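Local coordinates for protein galactose-1-phosphate uridylyltransferase (Pyrobaculum aerophilum str. IM2, PDB 6K9Z) that probably transfers uridylyl groups between UDP-glucose and galactose 1-phosphate, as a zinc-binding member of the type 1 galactose-1-phosphate uridylyltransferase family, at residues Pro37-Gly42 and Leu46-Arg51; Leu78-Thr83 and Lys100-Ala105; Glu108-Ala113 and Ala254-Pro259; His86-Asp89 and Asp93-Leu96. The protein carries 1 engineered substitution. All coordinates share one frame; numbering follows the deposited sequence.

Contact 1: residues Pro37-Gly42 and Leu46-Arg51; sequences PETGRG and LILPNR. With UDP (uridine-5'-diphosphate), chain G.
T39 and L46 cross at about a right angle where the loop 37-42 lies against strand 46-49. L46 CD2 comes against the backbone of T39, 3.2 Å from T39 O, and also reaches T39 CB. Beside it, L48 meets the methyl of T39 with its own CD2, L48 CD2 lying 3.9 Å from T39 CG2. The threonine methyl is thus in touch with both leucines, while its hydroxyl turns elsewhere: OG1 bonds to C33 O, in the CxxC pair that helps hold the zinc ion.

Polar contacts belong to the far end of the second segment, where N50 and R51 receive UDP. N50 has CG anti to its backbone N (chi1 -166°), and its amide grips both ribose hydroxyls. UDP O2' donates to N50 OD1 at 2.7 Å, and N50 ND2 donates to UDP O3' at 2.5 Å, a length too short to be taken at face value. With a leucine in its place, both hydroxyls would probably lose their amide partner and the ribose would be held less firmly. OD1 also accepts from Y52 N, which helps fix the amide's rotation. The uracil is held by the backbone, R51 N giving a nearly straight bond to UDP O2 (3.0 Å, 174°), while R51 CB packs against UDP N3 at 3.3 Å.

In the fold, 46-49 is one of the two outermost strands of the large antiparallel sheet within this chain. It pairs with strand 76-81 through L46-V81 and L48-V79, and I47 packs on A105 of helix 96-114.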
loop_
_atom_site.group_PDB
_atom_site.type_symbol
_atom_site.label_atom_id
_atom_site.label_comp_id
_atom_site.label_asym_id
_atom_site.label_seq_id
_atom_site.Cartn_x
_atom_site.Cartn_y
_atom_site.Cartn_z
ATOM N N PRO A 37 4.723 -2.179 -33.599
ATOM C CA PRO A 37 5.890 -3.000 -33.968
ATOM C C PRO A 37 5.882 -4.407 -33.347
ATOM O O PRO A 37 6.360 -5.331 -33.941
ATOM C CB PRO A 37 7.082 -2.172 -33.449
ATOM C CG PRO A 37 6.569 -0.729 -33.538
ATOM C CD PRO A 37 5.130 -0.859 -33.064
ATOM N N GLU A 38 5.297 -4.554 -32.174
ATOM C CA GLU A 38 5.454 -5.824 -31.423
ATOM C C GLU A 38 4.133 -6.603 -31.451
ATOM O O GLU A 38 4.132 -7.716 -30.902
ATOM C CB GLU A 38 6.019 -5.509 -30.029
ATOM C CG GLU A 38 7.446 -4.925 -30.070
ATOM C CD GLU A 38 8.498 -5.679 -30.899
ATOM O OE1 GLU A 38 9.025 -6.709 -30.401
ATOM O OE2 GLU A 38 8.807 -5.250 -32.060
ATOM N N THR A 39 3.051 -6.015 -31.977
ATOM C CA THR A 39 1.709 -6.658 -31.892
ATOM C C THR A 39 1.294 -7.467 -33.130
ATOM O O THR A 39 0.668 -8.521 -32.939
ATOM C CB THR A 39 0.632 -5.631 -31.522
ATOM O OG1 THR A 39 0.558 -4.665 -32.570
ATOM C CG2 THR A 39 0.909 -4.942 -30.203
ATOM N N GLY A 40 1.591 -7.007 -34.347
ATOM C CA GLY A 40 1.123 -7.766 -35.524
ATOM C C GLY A 40 -0.369 -7.564 -35.757
ATOM O O GLY A 40 -0.901 -6.541 -35.294
ATOM N N ARG A 41 -1.033 -8.508 -36.434
ATOM C CA ARG A 41 -2.486 -8.367 -36.732
ATOM C C ARG A 41 -3.189 -9.730 -36.736
ATOM O O ARG A 41 -2.494 -10.757 -36.708
ATOM C CB ARG A 41 -2.703 -7.636 -38.059
ATOM C CG ARG A 41 -2.251 -6.184 -38.051
ATOM C CD ARG A 41 -2.572 -5.524 -39.378
ATOM N NE ARG A 41 -2.135 -4.138 -39.423
ATOM C CZ ARG A 41 -2.825 -3.118 -38.932
ATOM N NH1 ARG A 41 -2.349 -1.891 -39.028
ATOM N NH2 ARG A 41 -3.994 -3.330 -38.354
ATOM N N GLY A 42 -4.527 -9.711 -36.743
ATOM C CA GLY A 42 -5.366 -10.929 -36.744
ATOM C C GLY A 42 -5.445 -11.655 -35.409
ATOM O O GLY A 42 -5.681 -12.875 -35.423
ATOM N N LEU A 46 -3.399 -10.800 -27.057
ATOM C CA LEU A 46 -1.946 -10.876 -27.251
ATOM C C LEU A 46 -1.267 -10.803 -25.901
ATOM O O LEU A 46 -1.607 -9.895 -25.160
ATOM C CB LEU A 46 -1.564 -9.681 -28.117
ATOM C CG LEU A 46 -0.403 -9.938 -29.044
ATOM C CD1 LEU A 46 -0.715 -11.135 -29.920
ATOM C CD2 LEU A 46 -0.114 -8.698 -29.876
ATOM N N ILE A 47 -0.339 -11.717 -25.600
ATOM C CA ILE A 47 0.496 -11.633 -24.376
ATOM C C ILE A 47 1.915 -11.358 -24.861
ATOM O O ILE A 47 2.465 -12.193 -25.593
ATOM C CB ILE A 47 0.357 -12.882 -23.502
ATOM C CG1 ILE A 47 -1.099 -12.999 -23.047
ATOM C CG2 ILE A 47 1.349 -12.859 -22.344
ATOM C CD1 ILE A 47 -1.376 -14.106 -22.087
ATOM N N LEU A 48 2.525 -10.329 -24.469
ATOM C CA LEU A 48 3.796 -9.898 -25.065
ATOM C C LEU A 48 4.715 -9.323 -24.013
ATOM O O LEU A 48 4.281 -8.954 -22.923
ATOM C CB LEU A 48 3.540 -8.935 -26.218
ATOM C CG LEU A 48 2.850 -7.621 -25.940
ATOM C CD1 LEU A 48 3.845 -6.620 -25.373
ATOM C CD2 LEU A 48 2.349 -7.088 -27.277
ATOM N N PRO A 49 6.013 -9.405 -24.297
ATOM C CA PRO A 49 7.024 -8.984 -23.335
ATOM C C PRO A 49 6.876 -7.499 -22.986
ATOM O O PRO A 49 6.628 -6.714 -23.871
ATOM C CB PRO A 49 8.353 -9.197 -24.073
ATOM C CG PRO A 49 8.059 -10.305 -25.049
ATOM C CD PRO A 49 6.618 -10.079 -25.448
ATOM N N ASN A 50 6.992 -7.165 -21.701
ATOM C CA ASN A 50 6.926 -5.740 -21.291
ATOM C C ASN A 50 8.186 -5.047 -21.824
ATOM O O ASN A 50 9.262 -5.638 -21.709
ATOM C CB ASN A 50 6.803 -5.591 -19.776
ATOM C CG ASN A 50 6.402 -4.195 -19.353
ATOM O OD1 ASN A 50 7.114 -3.233 -19.621
ATOM N ND2 ASN A 50 5.261 -4.077 -18.697
ATOM N N ARG A 51 8.043 -3.833 -22.358
ATOM C CA ARG A 51 9.178 -3.052 -22.921
ATOM C C ARG A 51 10.192 -2.753 -21.808
ATOM O O ARG A 51 11.400 -2.712 -22.099
ATOM C CB ARG A 51 8.648 -1.791 -23.610
ATOM C CG ARG A 51 9.584 -0.593 -23.543
ATOM C CD ARG A 51 9.243 0.447 -24.594
ATOM N NE ARG A 51 9.472 -0.058 -25.939
ATOM C CZ ARG A 51 10.563 0.180 -26.656
ATOM N NH1 ARG A 51 10.683 -0.334 -27.868
ATOM N NH2 ARG A 51 11.530 0.925 -26.156
HETATM N N1 UDP G . 4.431 -0.811 -21.687
HETATM C C2 UDP G . 5.055 -1.593 -22.668
HETATM N N3 UDP G . 5.432 -1.067 -23.829
HETATM C C4 UDP G . 5.252 0.218 -24.046
HETATM C C5 UDP G . 4.674 1.034 -23.112
HETATM C C6 UDP G . 4.280 0.475 -21.921
HETATM O O2 UDP G . 5.247 -2.768 -22.546
HETATM O O4 UDP G . 5.591 0.700 -25.111
HETATM C "C1'" UDP G . 4.045 -1.302 -20.379
HETATM C "C2'" UDP G . 4.948 -0.467 -19.472
HETATM O "O2'" UDP G . 6.342 -0.680 -19.529
HETATM C "C3'" UDP G . 4.401 -0.742 -18.106
HETATM C "C4'" UDP G . 2.959 -0.794 -18.371
HETATM O "O4'" UDP G . 2.819 -0.886 -19.794
HETATM O "O3'" UDP G . 4.864 -1.906 -17.510
HETATM C "C5'" UDP G . 2.606 0.501 -17.662
HETATM O "O5'" UDP G . 2.885 0.433 -16.239
HETATM P PA UDP G . 4.266 0.499 -15.339
HETATM O O1A UDP G . 5.311 1.439 -15.900
HETATM O O2A UDP G . 3.804 1.067 -14.035
HETATM O O3A UDP G . 4.771 -1.046 -15.193
HETATM P PB UDP G . 6.098 -1.740 -14.773
HETATM O O1B UDP G . 6.945 -1.268 -15.783
HETATM O O2B UDP G . 5.877 -3.195 -14.768
HETATM O O3B UDP G . 6.481 -1.211 -13.519
#

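Contact 2: residues Leu78-Thr83 and Lys100-Ala105; sequences LVVVET and KKILTA
I102 lies over the end of strand 76-81 and meets V80 and E82 with different branches. Its CG1 stands beside the backbone N (chi1 -62°) and the chain runs on extended, which carries CD1 against E82: I102 CD1 is 3.3 Å from E82 O and 3.6 Å from E82 CB. The other branch, CG2, is anti to the backbone N and meets V80 CG1 at 4.0 Å. That valine methyl is likewise anti to its own N (chi1 177°), and the two side chains pass at a slant.

E82 offers I102 only the near part of its side chain. Beyond CG the glutamate is extended, and it delivers its buried carboxylate to a salt bridge from OE1 to R126 and a hydrogen bond between OE2 and S141 OG. E82 O, grazed by the isoleucine, is satisfied by Q98 NE2. Within the helix, T104 OG1 donates to K100 O at 2.9 Å from above the carbonyl plane, sharing that acceptor with T104 N.

This is a helix laid on an antiparallel sheet, one element of the half-barrel fold of this HIT-clan enzyme. On the strand, V79 touches UDP, and E82 lies near the engineered F140, which replaces the predicted nucleotide-carrying histidine.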
loop_
_atom_site.group_PDB
_atom_site.type_symbol
_atom_site.label_atom_id
_atom_site.label_comp_id
_atom_site.label_asym_id
_atom_site.label_seq_id
_atom_site.Cartn_x
_atom_site.Cartn_y
_atom_site.Cartn_z
ATOM N N LEU A 78 5.038 -9.482 -18.520
ATOM C CA LEU A 78 4.200 -9.614 -19.718
ATOM C C LEU A 78 3.041 -8.615 -19.653
ATOM O O LEU A 78 2.534 -8.311 -18.567
ATOM C CB LEU A 78 3.680 -11.052 -19.819
ATOM C CG LEU A 78 4.723 -12.171 -19.847
ATOM C CD1 LEU A 78 3.997 -13.528 -19.822
ATOM C CD2 LEU A 78 5.610 -12.070 -21.043
ATOM N N VAL A 79 2.645 -8.161 -20.812
ATOM C CA VAL A 79 1.448 -7.323 -21.036
ATOM C C VAL A 79 0.425 -8.207 -21.712
ATOM O O VAL A 79 0.730 -8.860 -22.729
ATOM C CB VAL A 79 1.757 -6.064 -21.855
ATOM C CG1 VAL A 79 0.485 -5.288 -22.120
ATOM C CG2 VAL A 79 2.781 -5.203 -21.155
ATOM N N VAL A 80 -0.775 -8.202 -21.162
ATOM C CA VAL A 80 -1.943 -8.897 -21.760
ATOM C C VAL A 80 -2.739 -7.799 -22.486
ATOM O O VAL A 80 -3.421 -7.009 -21.776
ATOM C CB VAL A 80 -2.789 -9.571 -20.678
ATOM C CG1 VAL A 80 -4.039 -10.245 -21.265
ATOM C CG2 VAL A 80 -1.952 -10.546 -19.831
ATOM N N VAL A 81 -2.670 -7.780 -23.807
ATOM C CA VAL A 81 -3.490 -6.863 -24.635
ATOM C C VAL A 81 -4.827 -7.563 -24.786
ATOM O O VAL A 81 -4.899 -8.598 -25.484
ATOM C CB VAL A 81 -2.830 -6.489 -25.961
ATOM C CG1 VAL A 81 -3.574 -5.356 -26.645
ATOM C CG2 VAL A 81 -1.365 -6.164 -25.812
ATOM N N GLU A 82 -5.849 -6.978 -24.184
ATOM C CA GLU A 82 -7.144 -7.623 -23.898
ATOM C C GLU A 82 -8.090 -7.651 -25.104
ATOM O O GLU A 82 -9.046 -8.405 -25.034
ATOM C CB GLU A 82 -7.777 -6.916 -22.721
ATOM C CG GLU A 82 -7.041 -7.205 -21.430
ATOM C CD GLU A 82 -7.530 -6.322 -20.281
ATOM O OE1 GLU A 82 -8.319 -5.393 -20.576
ATOM O OE2 GLU A 82 -7.262 -6.676 -19.113
ATOM N N THR A 83 -7.842 -6.818 -26.111
ATOM C CA THR A 83 -8.704 -6.644 -27.314
ATOM C C THR A 83 -7.880 -5.877 -28.324
ATOM O O THR A 83 -7.056 -5.060 -27.919
ATOM C CB THR A 83 -9.983 -5.852 -26.982
ATOM O OG1 THR A 83 -10.666 -5.533 -28.185
ATOM C CG2 THR A 83 -9.677 -4.543 -26.263
ATOM N N LYS A 100 -13.704 -14.292 -21.800
ATOM C CA LYS A 100 -13.348 -15.729 -21.704
ATOM C C LYS A 100 -12.015 -15.997 -22.457
ATOM O O LYS A 100 -11.130 -16.692 -21.901
ATOM C CB LYS A 100 -14.534 -16.587 -22.152
ATOM C CG LYS A 100 -14.292 -18.072 -22.029
ATOM C CD LYS A 100 -15.498 -18.910 -22.520
ATOM C CE LYS A 100 -15.318 -20.421 -22.440
ATOM N NZ LYS A 100 -14.292 -20.812 -21.423
ATOM N N LYS A 101 -11.824 -15.423 -23.641
ATOM C CA LYS A 101 -10.576 -15.635 -24.425
ATOM C C LYS A 101 -9.409 -15.028 -23.633
ATOM O O LYS A 101 -8.317 -15.613 -23.663
ATOM C CB LYS A 101 -10.662 -14.999 -25.812
ATOM C CG LYS A 101 -11.603 -15.683 -26.783
ATOM C CD LYS A 101 -11.730 -14.905 -28.081
ATOM C CE LYS A 101 -12.880 -15.412 -28.912
ATOM N NZ LYS A 101 -12.859 -14.810 -30.268
ATOM N N ILE A 102 -9.601 -13.891 -22.965
ATOM C CA ILE A 102 -8.495 -13.268 -22.170
ATOM C C ILE A 102 -8.078 -14.232 -21.044
ATOM O O ILE A 102 -6.867 -14.529 -20.908
ATOM C CB ILE A 102 -8.880 -11.905 -21.567
ATOM C CG1 ILE A 102 -9.203 -10.876 -22.651
ATOM C CG2 ILE A 102 -7.821 -11.435 -20.621
ATOM C CD1 ILE A 102 -10.009 -9.708 -22.118
ATOM N N LEU A 103 -9.055 -14.729 -20.286
ATOM C CA LEU A 103 -8.793 -15.657 -19.139
ATOM C C LEU A 103 -8.123 -16.937 -19.643
ATOM O O LEU A 103 -7.165 -17.360 -19.015
ATOM C CB LEU A 103 -10.094 -15.925 -18.388
ATOM C CG LEU A 103 -10.684 -14.662 -17.753
ATOM C CD1 LEU A 103 -12.139 -14.874 -17.321
ATOM C CD2 LEU A 103 -9.869 -14.179 -16.580
ATOM N N THR A 104 -8.568 -17.482 -20.774
ATOM C CA THR A 104 -8.017 -18.702 -21.379
ATOM C C THR A 104 -6.561 -18.468 -21.743
ATOM O O THR A 104 -5.753 -19.371 -21.438
ATOM C CB THR A 104 -8.830 -19.163 -22.585
ATOM O OG1 THR A 104 -10.154 -19.443 -22.108
ATOM C CG2 THR A 104 -8.231 -20.413 -23.179
ATOM N N ALA A 105 -6.248 -17.326 -22.360
ATOM C CA ALA A 105 -4.863 -17.019 -22.777
ATOM C C ALA A 105 -3.973 -16.874 -21.521
ATOM O O ALA A 105 -2.791 -17.319 -21.546
ATOM C CB ALA A 105 -4.806 -15.783 -23.617
#

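Contact 3: residues Glu108-Ala113 and Ala254-Pro259; sequences EAQRKA and APLPRP
The flat carboxamide of Q110 meets the forked end of L256, its NE2 3.8 Å from L256 CD2. A second flat group, the guanidinium of R258, has P257 CD 3.9 Å above one face, displaced toward the rim, a packing contact within the proline-rich loop. Segment 254-259 lies in the loop between strands 247-252 and 266-271 of the half-barrel sheet, and here it packs on helix 96-114. The contact therefore ties the C-terminal family region to the N-terminal one.

Q110 reaches across by stretching out fully. With CG anti to its backbone N (chi1 -180°) and the chain extended beyond, it passes L256 obliquely, CG grazing the same leucine methyl that NE2 touches. The amide is bonded at both of its ends to neighbours: OE1 accepts from Q253 NE2, and NE2 donates to E114 OE2. These two bonds settle which way the buried amide is turned and leave L256 as an apolar neighbour rather than a polar partner.

L256 is the residue of 254-259 that touches the helix segment, and it also rests on F122 of strand 121-128, a ring that Q110 and A113 touch as well. An alanine here is likely to open a gap between the loop and the helix, with A113 and the stem of Q110 losing part of their apolar cover. The other branch of the leucine finishes the contact, L256 CD1 coming within 3.9 Å of the A113 CB methyl.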
loop_
_atom_site.group_PDB
_atom_site.type_symbol
_atom_site.label_atom_id
_atom_site.label_comp_id
_atom_site.label_asym_id
_atom_site.label_seq_id
_atom_site.Cartn_x
_atom_site.Cartn_y
_atom_site.Cartn_z
ATOM N N GLU A 108 -3.228 -20.274 -20.188
ATOM C CA GLU A 108 -2.270 -21.026 -21.037
ATOM C C GLU A 108 -0.860 -20.551 -20.696
ATOM O O GLU A 108 0.036 -21.395 -20.588
ATOM C CB GLU A 108 -2.565 -20.876 -22.535
ATOM C CG GLU A 108 -3.850 -21.572 -22.929
ATOM C CD GLU A 108 -4.339 -21.352 -24.359
ATOM O OE1 GLU A 108 -3.874 -20.365 -25.038
ATOM O OE2 GLU A 108 -5.202 -22.156 -24.789
ATOM N N ALA A 109 -0.692 -19.239 -20.521
ATOM C CA ALA A 109 0.605 -18.623 -20.142
ATOM C C ALA A 109 1.028 -19.230 -18.801
ATOM O O ALA A 109 2.237 -19.545 -18.654
ATOM C CB ALA A 109 0.510 -17.123 -20.071
ATOM N N GLN A 110 0.094 -19.375 -17.840
ATOM C CA GLN A 110 0.476 -19.926 -16.520
ATOM C C GLN A 110 0.897 -21.384 -16.677
ATOM O O GLN A 110 1.807 -21.810 -15.950
ATOM C CB GLN A 110 -0.663 -19.768 -15.511
ATOM C CG GLN A 110 -0.298 -20.318 -14.144
ATOM C CD GLN A 110 -1.322 -19.948 -13.108
ATOM O OE1 GLN A 110 -1.915 -18.864 -13.193
ATOM N NE2 GLN A 110 -1.530 -20.825 -12.130
ATOM N N ARG A 111 0.242 -22.145 -17.555
ATOM C CA ARG A 111 0.612 -23.579 -17.707
ATOM C C ARG A 111 2.064 -23.654 -18.185
ATOM O O ARG A 111 2.783 -24.569 -17.757
ATOM C CB ARG A 111 -0.374 -24.319 -18.613
ATOM C CG ARG A 111 -1.606 -24.795 -17.864
ATOM C CD ARG A 111 -2.511 -25.776 -18.578
ATOM N NE ARG A 111 -3.815 -25.622 -17.960
ATOM C CZ ARG A 111 -4.771 -24.830 -18.423
ATOM N NH1 ARG A 111 -4.576 -24.147 -19.538
ATOM N NH2 ARG A 111 -5.918 -24.733 -17.779
ATOM N N LYS A 112 2.447 -22.720 -19.056
ATOM C CA LYS A 112 3.837 -22.645 -19.579
ATOM C C LYS A 112 4.751 -22.345 -18.386
ATOM O O LYS A 112 5.809 -23.040 -18.242
ATOM C CB LYS A 112 3.894 -21.671 -20.763
ATOM C CG LYS A 112 5.276 -21.384 -21.323
ATOM C CD LYS A 112 5.345 -21.272 -22.855
ATOM C CE LYS A 112 6.779 -21.114 -23.362
ATOM N NZ LYS A 112 7.508 -20.067 -22.584
ATOM N N ALA A 113 4.371 -21.390 -17.538
ATOM C CA ALA A 113 5.204 -20.994 -16.365
ATOM C C ALA A 113 5.314 -22.156 -15.379
ATOM O O ALA A 113 6.351 -22.291 -14.711
ATOM C CB ALA A 113 4.650 -19.760 -15.696
ATOM N N ALA A 254 -2.347 -19.766 -5.306
ATOM C CA ALA A 254 -1.181 -20.501 -4.816
ATOM C C ALA A 254 0.069 -20.166 -5.622
ATOM O O ALA A 254 0.069 -19.889 -6.835
ATOM C CB ALA A 254 -1.430 -21.977 -4.880
ATOM N N PRO A 255 1.227 -20.356 -4.968
ATOM C CA PRO A 255 2.471 -20.369 -5.713
ATOM C C PRO A 255 2.464 -21.496 -6.748
ATOM O O PRO A 255 1.740 -22.492 -6.561
ATOM C CB PRO A 255 3.559 -20.585 -4.686
ATOM C CG PRO A 255 2.851 -20.316 -3.356
ATOM C CD PRO A 255 1.396 -20.739 -3.551
ATOM N N LEU A 256 3.341 -21.371 -7.744
ATOM C CA LEU A 256 3.573 -22.449 -8.725
ATOM C C LEU A 256 4.407 -23.518 -8.046
ATOM O O LEU A 256 5.245 -23.219 -7.194
ATOM C CB LEU A 256 4.268 -21.865 -9.947
ATOM C CG LEU A 256 3.537 -20.685 -10.568
ATOM C CD1 LEU A 256 4.171 -20.325 -11.890
ATOM C CD2 LEU A 256 2.043 -20.958 -10.743
ATOM N N PRO A 257 4.297 -24.788 -8.475
ATOM C CA PRO A 257 3.397 -25.207 -9.556
ATOM C C PRO A 257 2.221 -26.071 -9.085
ATOM O O PRO A 257 1.552 -26.626 -9.979
ATOM C CB PRO A 257 4.308 -26.124 -10.382
ATOM C CG PRO A 257 5.122 -26.801 -9.311
ATOM C CD PRO A 257 5.263 -25.831 -8.149
ATOM N N ARG A 258 2.004 -26.197 -7.769
ATOM C CA ARG A 258 1.081 -27.263 -7.270
ATOM C C ARG A 258 -0.096 -26.717 -6.473
ATOM O O ARG A 258 0.030 -25.827 -5.606
ATOM C CB ARG A 258 1.812 -28.394 -6.552
ATOM C CG ARG A 258 2.285 -28.141 -5.140
ATOM C CD ARG A 258 3.087 -29.346 -4.628
ATOM N NE ARG A 258 4.275 -29.628 -5.450
ATOM C CZ ARG A 258 5.395 -28.919 -5.410
ATOM N NH1 ARG A 258 5.503 -27.918 -4.566
ATOM N NH2 ARG A 258 6.421 -29.203 -6.181
ATOM N N PRO A 259 -1.292 -27.269 -6.766
ATOM C CA PRO A 259 -2.466 -27.003 -5.963
ATOM C C PRO A 259 -2.196 -27.142 -4.453
ATOM O O PRO A 259 -1.387 -28.001 -4.016
ATOM C CB PRO A 259 -3.499 -28.001 -6.462
ATOM C CG PRO A 259 -3.100 -28.250 -7.908
ATOM C CD PRO A 259 -1.590 -28.131 -7.914
#

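Contact 4: residues His86-Asp89 and Asp93-Leu96; sequences HDVD and DLPL. With ZN (zinc ion), chain C.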
loop_
_atom_site.group_PDB
_atom_site.type_symbol
_atom_site.label_atom_id
_atom_site.label_comp_id
_atom_site.label_asym_id
_atom_site.label_seq_id
_atom_site.Cartn_x
_atom_site.Cartn_y
_atom_site.Cartn_z
ATOM N N HIS A 86 -8.899 -0.290 -29.487
ATOM C CA HIS A 86 -8.348 0.738 -28.564
ATOM C C HIS A 86 -9.436 1.478 -27.775
ATOM O O HIS A 86 -9.220 1.714 -26.576
ATOM C CB HIS A 86 -7.480 1.734 -29.339
ATOM C CG HIS A 86 -6.687 2.637 -28.460
ATOM N ND1 HIS A 86 -5.349 2.427 -28.212
ATOM C CD2 HIS A 86 -7.034 3.744 -27.770
ATOM C CE1 HIS A 86 -4.902 3.371 -27.411
ATOM N NE2 HIS A 86 -5.917 4.188 -27.124
ATOM N N ASP A 87 -10.545 1.837 -28.431
ATOM C CA ASP A 87 -11.579 2.683 -27.771
ATOM C C ASP A 87 -12.612 1.881 -26.971
ATOM O O ASP A 87 -13.805 1.958 -27.304
ATOM C CB ASP A 87 -12.224 3.678 -28.738
ATOM C CG ASP A 87 -12.724 4.925 -28.028
ATOM O OD1 ASP A 87 -11.969 5.464 -27.193
ATOM O OD2 ASP A 87 -13.867 5.341 -28.305
ATOM N N VAL A 88 -12.161 1.184 -25.931
ATOM C CA VAL A 88 -13.067 0.482 -24.981
ATOM C C VAL A 88 -12.656 1.062 -23.635
ATOM O O VAL A 88 -11.453 1.060 -23.410
ATOM C CB VAL A 88 -12.845 -1.042 -25.096
ATOM C CG1 VAL A 88 -13.484 -1.844 -23.973
ATOM C CG2 VAL A 88 -13.330 -1.543 -26.443
ATOM N N ASP A 89 -13.564 1.611 -22.822
ATOM C CA ASP A 89 -13.165 2.195 -21.510
ATOM C C ASP A 89 -12.634 1.097 -20.586
ATOM O O ASP A 89 -11.547 1.319 -19.958
ATOM C CB ASP A 89 -14.292 2.945 -20.800
ATOM C CG ASP A 89 -13.857 3.444 -19.414
ATOM O OD1 ASP A 89 -13.024 4.391 -19.348
ATOM O OD2 ASP A 89 -14.327 2.871 -18.389
ATOM N N ASP A 93 -16.636 -3.636 -20.586
ATOM C CA ASP A 93 -17.327 -3.237 -21.845
ATOM C C ASP A 93 -17.138 -4.292 -22.933
ATOM O O ASP A 93 -17.847 -4.233 -23.939
ATOM C CB ASP A 93 -16.858 -1.865 -22.297
ATOM C CG ASP A 93 -17.216 -0.806 -21.281
ATOM O OD1 ASP A 93 -18.427 -0.626 -21.048
ATOM O OD2 ASP A 93 -16.304 -0.155 -20.735
ATOM N N LEU A 94 -16.283 -5.271 -22.717
ATOM C CA LEU A 94 -16.024 -6.323 -23.728
ATOM C C LEU A 94 -17.074 -7.427 -23.608
ATOM O O LEU A 94 -17.562 -7.735 -22.514
ATOM C CB LEU A 94 -14.622 -6.895 -23.519
ATOM C CG LEU A 94 -13.465 -5.932 -23.800
ATOM C CD1 LEU A 94 -12.152 -6.549 -23.330
ATOM C CD2 LEU A 94 -13.408 -5.527 -25.270
ATOM N N PRO A 95 -17.404 -8.104 -24.721
ATOM C CA PRO A 95 -18.364 -9.194 -24.679
ATOM C C PRO A 95 -17.827 -10.328 -23.795
ATOM O O PRO A 95 -16.604 -10.518 -23.739
ATOM C CB PRO A 95 -18.468 -9.686 -26.124
ATOM C CG PRO A 95 -17.802 -8.648 -26.986
ATOM C CD PRO A 95 -16.938 -7.807 -26.078
ATOM N N LEU A 96 -18.751 -11.060 -23.170
ATOM C CA LEU A 96 -18.411 -12.247 -22.346
ATOM C C LEU A 96 -17.398 -13.132 -23.078
ATOM O O LEU A 96 -16.450 -13.575 -22.397
ATOM C CB LEU A 96 -19.686 -13.023 -22.031
ATOM C CG LEU A 96 -20.579 -12.389 -20.984
ATOM C CD1 LEU A 96 -21.955 -13.080 -20.937
ATOM C CD2 LEU A 96 -19.865 -12.453 -19.635
HETATM ZN ZN ZN C . -4.251 0.972 -28.862
#
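V88 faces both D93 and L94 across a short turn, and its two methyls carry the apolar part of the contact. From CB, the branch CG1 stands anti to the backbone N (chi1 167°). This places V88 CG1 3.8 Å from D93 CB and also 3.9 Å from L94 CD2. The second branch is more distant: V88 CG2 lies 4.2 Å from that same leucine methyl. Valine and leucine cross at about a right angle, whereas valine and aspartate slide past one another in opposite directions. L94 is also in touch with I99 on helix 96-114, and V88 packs on P139.

At the exposed border the contact is less comfortable. D89 CB comes 3.7 Å from D93 OD2, and the two carboxylates approach with D89 OD2 4.3 Å from D93 OD2. Their like charges are probably eased by two lysines, K128 bridging to D89 and K238 to D93.

Upstream, D87 is the centre of an inverse gamma turn, its H86 O to V88 N bond weak, and it leads directly to H86. There ND1 binds the zinc ion at 1.9 Å, while NE2 is hydrogen-bonded to T137 OG1, which helps fix the ring. C30, C33 and H138 complete a Cys2His2 site built on a CxxC motif, with the rings of H86 and H138 meeting with their planes at about 85°.

Contacts 1 and 2 share the sheet: L46 O lies 2.7 Å from V81 N and L48 O 2.8 Å from V79 N, so the strand that leads into the UDP-binding N50 and R51 is paired with the one that meets I102. Helix 96-114 runs on from contact 2 to contact 3, and I47 CD1 of contact 1 touches A109 CB there at 4.1 Å. Contact 4 is nested in the chain between the segments of contact 2 and leans on it, L94 CD2 lying 3.8 Å from T83 CB. Contact 1 holds UDP-binding residues and contact 4 a zinc ligand, their centres 18 Å apart; contact 3 is centred 28 Å from contact 4.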